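Local coordinates for protein FAD-dependent pyridine nucleotide-disulphide oxidoreductase (Desulfovibrio vulgaris, PDB 3IWA) that probably uses FAD to oxidise NADH or NADPH, as a flavoprotein of the pyridine nucleotide-disulphide oxidoreductase family, at residues Arg209-Lys214 / Lys343-Ser348; Asn300-Lys305 / Thr421-Lys426. All blocks are in the same frame, centred on the assembly; numbering follows the deposited sequence.

How the interactions relate
Both contacts join the dimerisation domain to the body of the chain, at two separate places. Interaction 1 docks helix 202-214, from the second Rossmann-type domain, on the turn of a hairpin of the antiparallel sheet; interaction 2 sets the loop 300-305, between strands 296-299 and 306-307, against the end of helix 409-423. Their segments alternate along the chain. The centres of interactions 1 and 2 lie 29 Å apart, and their nearest atoms about 17 Å apart. Interaction 1 is held by direct hydrogen bonds and a salt bridge beside a small apolar patch; interaction 2 by apolar packing and bridging waters, its helix end also meeting the second subunit. No flavin is modelled.

Interaction 1: Arg209-Lys214 / Lys343-Ser348; sequences RHDLEK and KLFEGS
The carboxylate of Asp211 meets the phenyl ring of Phe345 at its edge: OD1 lies in the ring plane, 3.3 Å from CD2, where the slightly positive rim suits an anionic oxygen. The CD2 methyl of Leu212 comes to the same ring near its plane, at CE2. The contact sets helix 202-214 of a Rossmann-type domain, probably the one that binds the pyridine nucleotide, against the turn of a beta hairpin formed by strands 340-343 and 348-353 of the dimerisation domain.

Asp211 holds that turn by three consecutive backbone N-H groups. With CG anti to its backbone N (chi1 -173°), the buried Asp211 carries its carboxylate carbon out toward the loop. Phe345 N gives to OD1 at 2.7 Å, on the syn side and tilted from the carboxylate plane. OD2 takes two bonds, from Glu346 N on its syn lone pair at 2.8 Å, and from Gly347 N above the plane at 2.8 Å, the latter nearly straight (169°). Aspartate suits the place because a short acid can accept from several amides at once, and these bonds would be expected to favour its ionised form.

Beside it, Leu212 CD2 packs on Leu344 CD2 at 3.9 Å, and Val176 of helix 169-182 touches both Leu212 and Phe345, extending the apolar patch. On the solvent side Lys214 and Glu346 cross at about a right angle in a salt bridge. Asn215 ND2 bonds both Asp211 O and Glu346 OE2, while Lys214 NZ takes the syn lone pair of Glu346 OE1 at 2.7 Å.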
loop_
_atom_site.group_PDB
_atom_site.type_symbol
_atom_site.label_atom_id
_atom_site.label_comp_id
_atom_site.label_asym_id
_atom_site.label_seq_id
_atom_site.Cartn_x
_atom_site.Cartn_y
_atom_site.Cartn_z
ATOM N N ARG A 209 -21.802 -7.322 -8.976
ATOM C CA ARG A 209 -22.917 -7.853 -9.765
ATOM C C ARG A 209 -23.617 -6.738 -10.535
ATOM O O ARG A 209 -23.876 -6.898 -11.736
ATOM C CB ARG A 209 -23.929 -8.617 -8.904
ATOM C CG ARG A 209 -24.962 -9.389 -9.719
ATOM C CD ARG A 209 -25.913 -10.214 -8.840
ATOM N NE ARG A 209 -26.961 -10.884 -9.637
ATOM C CZ ARG A 209 -27.510 -12.062 -9.353
ATOM N NH1 ARG A 209 -27.176 -12.771 -8.288
ATOM N NH2 ARG A 209 -28.402 -12.574 -10.183
ATOM N N HIS A 210 -23.850 -5.599 -9.875
ATOM C CA HIS A 210 -24.593 -4.493 -10.487
ATOM C C HIS A 210 -23.805 -3.896 -11.614
ATOM O O HIS A 210 -24.380 -3.567 -12.648
ATOM C CB HIS A 210 -24.928 -3.377 -9.498
ATOM C CG HIS A 210 -25.583 -2.177 -10.134
ATOM N ND1 HIS A 210 -24.972 -0.941 -10.204
ATOM C CD2 HIS A 210 -26.790 -2.033 -10.739
ATOM C CE1 HIS A 210 -25.782 -0.084 -10.800
ATOM N NE2 HIS A 210 -26.883 -0.725 -11.151
ATOM N N ASP A 211 -22.500 -3.729 -11.408
ATOM C CA ASP A 211 -21.653 -3.237 -12.460
ATOM C C ASP A 211 -21.871 -4.100 -13.691
ATOM O O ASP A 211 -21.994 -3.561 -14.782
ATOM C CB ASP A 211 -20.176 -3.199 -12.045
ATOM C CG ASP A 211 -19.280 -2.522 -13.100
ATOM O OD1 ASP A 211 -18.982 -3.169 -14.121
ATOM O OD2 ASP A 211 -18.856 -1.356 -12.933
ATOM N N LEU A 212 -21.956 -5.422 -13.529
ATOM C CA LEU A 212 -22.141 -6.297 -14.695
ATOM C C LEU A 212 -23.550 -6.143 -15.325
ATOM O O LEU A 212 -23.682 -6.007 -16.535
ATOM C CB LEU A 212 -21.887 -7.767 -14.353
ATOM C CG LEU A 212 -20.529 -8.205 -13.786
ATOM C CD1 LEU A 212 -20.505 -9.700 -13.814
ATOM C CD2 LEU A 212 -19.333 -7.637 -14.546
ATOM N N GLU A 213 -24.585 -6.189 -14.498
ATOM C CA GLU A 213 -25.945 -6.164 -14.993
ATOM C C GLU A 213 -26.350 -4.850 -15.652
ATOM O O GLU A 213 -27.181 -4.845 -16.558
ATOM C CB GLU A 213 -26.911 -6.475 -13.882
ATOM C CG GLU A 213 -26.787 -7.874 -13.383
ATOM C CD GLU A 213 -27.542 -8.071 -12.101
ATOM O OE1 GLU A 213 -27.702 -7.067 -11.371
ATOM O OE2 GLU A 213 -27.968 -9.219 -11.826
ATOM N N LYS A 214 -25.762 -3.749 -15.215
ATOM C CA LYS A 214 -26.123 -2.467 -15.765
ATOM C C LYS A 214 -25.373 -2.206 -17.072
ATOM O O LYS A 214 -25.734 -1.306 -17.844
ATOM C CB LYS A 214 -25.942 -1.363 -14.725
ATOM C CG LYS A 214 -24.846 -0.350 -14.949
ATOM C CD LYS A 214 -24.883 0.686 -13.792
ATOM C CE LYS A 214 -24.221 2.022 -14.116
ATOM N NZ LYS A 214 -23.528 2.575 -12.881
ATOM N N LYS A 343 -10.845 -5.267 -12.739
ATOM C CA LYS A 343 -11.451 -4.083 -13.304
ATOM C C LYS A 343 -12.716 -4.512 -14.062
ATOM O O LYS A 343 -12.676 -5.433 -14.892
ATOM C CB LYS A 343 -10.448 -3.372 -14.209
ATOM C CG LYS A 343 -11.028 -2.236 -15.074
ATOM C CD LYS A 343 -10.867 -0.841 -14.461
ATOM C CE LYS A 343 -11.760 0.198 -15.186
ATOM N NZ LYS A 343 -13.230 -0.125 -15.106
ATOM N N LEU A 344 -13.835 -3.870 -13.717
ATOM C CA LEU A 344 -15.144 -4.147 -14.324
ATOM C C LEU A 344 -15.504 -2.968 -15.244
ATOM O O LEU A 344 -14.627 -2.241 -15.688
ATOM C CB LEU A 344 -16.224 -4.446 -13.254
ATOM C CG LEU A 344 -15.926 -5.574 -12.259
ATOM C CD1 LEU A 344 -16.975 -5.647 -11.190
ATOM C CD2 LEU A 344 -15.823 -6.885 -12.974
ATOM N N PHE A 345 -16.769 -2.775 -15.571
ATOM C CA PHE A 345 -17.105 -1.750 -16.562
ATOM C C PHE A 345 -16.776 -0.371 -16.030
ATOM O O PHE A 345 -16.013 0.357 -16.639
ATOM C CB PHE A 345 -18.555 -1.867 -16.992
ATOM C CG PHE A 345 -18.807 -3.070 -17.837
ATOM C CD1 PHE A 345 -18.593 -3.022 -19.200
ATOM C CD2 PHE A 345 -19.201 -4.262 -17.262
ATOM C CE1 PHE A 345 -18.803 -4.150 -20.001
ATOM C CE2 PHE A 345 -19.419 -5.396 -18.032
ATOM C CZ PHE A 345 -19.224 -5.344 -19.414
ATOM N N GLU A 346 -17.320 -0.038 -14.871
ATOM C CA GLU A 346 -17.083 1.269 -14.242
ATOM C C GLU A 346 -16.333 1.149 -12.905
ATOM O O GLU A 346 -15.453 1.947 -12.616
ATOM C CB GLU A 346 -18.413 2.010 -14.053
ATOM C CG GLU A 346 -19.174 2.271 -15.369
ATOM C CD GLU A 346 -20.680 2.133 -15.197
ATOM O OE1 GLU A 346 -21.210 2.700 -14.206
ATOM O OE2 GLU A 346 -21.332 1.462 -16.036
ATOM N N GLY A 347 -16.648 0.153 -12.097
ATOM C CA GLY A 347 -15.932 -0.014 -10.837
ATOM C C GLY A 347 -14.753 -0.953 -10.948
ATOM O O GLY A 347 -14.568 -1.614 -11.959
ATOM N N SER A 348 -13.964 -0.982 -9.879
ATOM C CA SER A 348 -12.889 -1.921 -9.676
ATOM C C SER A 348 -13.093 -2.544 -8.334
ATOM O O SER A 348 -13.571 -1.893 -7.439
ATOM C CB SER A 348 -11.562 -1.206 -9.666
ATOM O OG SER A 348 -11.223 -0.824 -10.983
#

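Interaction 2: Asn300-Lys305 / Thr421-Lys426; sequences NLVTGK and TMLASK
Leu301 reaches Ala424 with two of its carbons. Its CB lies 4.0 Å from Ala424 CB; CG, set anti to the carbonyl carbon (chi1 -57°), stands a little further back, and the branch CD1 closes in again to 3.8 Å from the same methyl. CD2 lies farther from Ala424 than CD1, and the Leu301 side chain also touches Val337. Alanine suits this spot because its single methyl lets the loop come close. Alongside, Val302 CG2 packs on Leu423 CB at 4.2 Å, and strand 399-406 touches both, Leu400 on Val302 and Val399 on Leu423.

The polar edge is joined by water. Water 1 donates to Leu301 O at 2.6 Å and to Ala424 O at 2.8 Å, and accepts from Lys426 NZ in a longer bond. Water 2 accepts from the same ammonium at 2.8 Å and donates to Val302 O, which also accepts from Arg398. A lysine suits the place: its long chain carries NZ across to two waters that in turn reach the carbonyls of the loop. Lys426 closes a type I turn that begins at Leu423, and has positive phi where the chain leaves helix 409-423. Just before it, Thr421, Met422 and Ser425 pack on the second subunit, so this helix end serves the dimer as well.

Within the loop, Asn300 OD1 accepts from Val302 N at 2.9 Å and from Thr303 N, shaping the link between strands 296-299 and 306-307. The contact thus sets an Asx turn against the C-terminal turn of a dimerisation-domain helix.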
loop_
_atom_site.group_PDB
_atom_site.type_symbol
_atom_site.label_atom_id
_atom_site.label_comp_id
_atom_site.label_asym_id
_atom_site.label_seq_id
_atom_site.Cartn_x
_atom_site.Cartn_y
_atom_site.Cartn_z
ATOM N N ASN A 300 -0.487 -20.652 3.126
ATOM C CA ASN A 300 -1.343 -19.500 3.176
ATOM C C ASN A 300 -0.809 -18.684 4.330
ATOM O O ASN A 300 -0.822 -19.169 5.443
ATOM C CB ASN A 300 -2.793 -19.922 3.430
ATOM C CG ASN A 300 -3.751 -18.745 3.467
ATOM O OD1 ASN A 300 -3.607 -17.833 4.272
ATOM N ND2 ASN A 300 -4.715 -18.763 2.599
ATOM N N LEU A 301 -0.320 -17.467 4.097
ATOM C CA LEU A 301 0.269 -16.706 5.223
ATOM C C LEU A 301 -0.727 -16.103 6.249
ATOM O O LEU A 301 -0.306 -15.522 7.242
ATOM C CB LEU A 301 1.255 -15.651 4.725
ATOM C CG LEU A 301 2.397 -16.237 3.879
ATOM C CD1 LEU A 301 3.121 -15.111 3.183
ATOM C CD2 LEU A 301 3.372 -17.056 4.699
ATOM N N VAL A 302 -2.027 -16.209 6.008
ATOM C CA VAL A 302 -3.009 -15.716 6.975
ATOM C C VAL A 302 -3.410 -16.890 7.840
ATOM O O VAL A 302 -3.364 -16.790 9.067
ATOM C CB VAL A 302 -4.270 -15.138 6.347
ATOM C CG1 VAL A 302 -5.358 -14.911 7.455
ATOM C CG2 VAL A 302 -3.980 -13.841 5.595
ATOM N N THR A 303 -3.774 -18.005 7.209
ATOM C CA THR A 303 -4.254 -19.164 7.955
ATOM C C THR A 303 -3.166 -20.005 8.576
ATOM O O THR A 303 -3.441 -20.771 9.478
ATOM C CB THR A 303 -5.059 -20.125 7.084
ATOM O OG1 THR A 303 -4.208 -20.691 6.084
ATOM C CG2 THR A 303 -6.218 -19.426 6.439
ATOM N N GLY A 304 -1.939 -19.900 8.067
ATOM C CA GLY A 304 -0.827 -20.732 8.532
ATOM C C GLY A 304 -0.932 -22.162 8.022
ATOM O O GLY A 304 -0.212 -23.051 8.466
ATOM N N LYS A 305 -1.841 -22.381 7.092
ATOM C CA LYS A 305 -2.053 -23.686 6.528
ATOM C C LYS A 305 -1.667 -23.647 5.060
ATOM O O LYS A 305 -1.535 -22.578 4.459
ATOM C CB LYS A 305 -3.520 -24.121 6.675
ATOM C CG LYS A 305 -3.920 -24.371 8.137
ATOM C CD LYS A 305 -5.092 -25.377 8.265
ATOM C CE LYS A 305 -6.369 -24.844 7.599
ATOM N NZ LYS A 305 -7.522 -25.783 7.710
ATOM N N THR A 421 0.305 -6.050 2.140
ATOM C CA THR A 421 1.686 -6.307 2.507
ATOM C C THR A 421 1.887 -6.438 4.018
ATOM O O THR A 421 2.933 -6.924 4.469
ATOM C CB THR A 421 2.626 -5.235 1.968
ATOM O OG1 THR A 421 2.289 -3.940 2.529
ATOM C CG2 THR A 421 2.537 -5.205 0.434
ATOM N N MET A 422 0.881 -6.038 4.794
ATOM C CA MET A 422 0.920 -6.203 6.234
ATOM C C MET A 422 0.406 -7.591 6.643
ATOM O O MET A 422 0.774 -8.063 7.716
ATOM C CB MET A 422 0.061 -5.125 6.963
ATOM C CG MET A 422 0.267 -3.612 6.593
ATOM S SD MET A 422 -0.856 -2.388 7.412
ATOM C CE MET A 422 -0.474 -2.971 9.030
ATOM N N LEU A 423 -0.485 -8.222 5.852
ATOM C CA LEU A 423 -1.223 -9.423 6.356
ATOM C C LEU A 423 -0.323 -10.540 6.853
ATOM O O LEU A 423 -0.589 -11.109 7.896
ATOM C CB LEU A 423 -2.210 -9.995 5.342
ATOM C CG LEU A 423 -3.396 -9.077 5.028
ATOM C CD1 LEU A 423 -4.280 -9.680 3.914
ATOM C CD2 LEU A 423 -4.204 -8.783 6.268
ATOM N N ALA A 424 0.760 -10.818 6.134
ATOM C CA ALA A 424 1.701 -11.882 6.526
ATOM C C ALA A 424 2.354 -11.639 7.880
ATOM O O ALA A 424 2.735 -12.578 8.528
ATOM C CB ALA A 424 2.799 -12.075 5.446
ATOM N N SER A 425 2.476 -10.386 8.310
ATOM C CA SER A 425 3.043 -10.075 9.639
ATOM C C SER A 425 2.023 -10.175 10.784
ATOM O O SER A 425 2.348 -9.874 11.923
ATOM C CB SER A 425 3.674 -8.684 9.627
ATOM O OG SER A 425 4.825 -8.699 8.789
ATOM N N LYS A 426 0.795 -10.588 10.471
ATOM C CA LYS A 426 -0.249 -10.802 11.469
ATOM C C LYS A 426 -0.599 -9.525 12.225
ATOM O O LYS A 426 -0.533 -9.470 13.449
ATOM C CB LYS A 426 0.166 -11.898 12.457
ATOM C CG LYS A 426 -0.037 -13.290 11.940
ATOM C CD LYS A 426 1.233 -14.110 12.046
ATOM C CE LYS A 426 0.944 -15.562 12.408
ATOM N NZ LYS A 426 1.223 -16.517 11.266
HETATM O O HOH W 1 2.036 -15.247 8.402
HETATM O O HOH W 2 -1.303 -17.806 10.987
#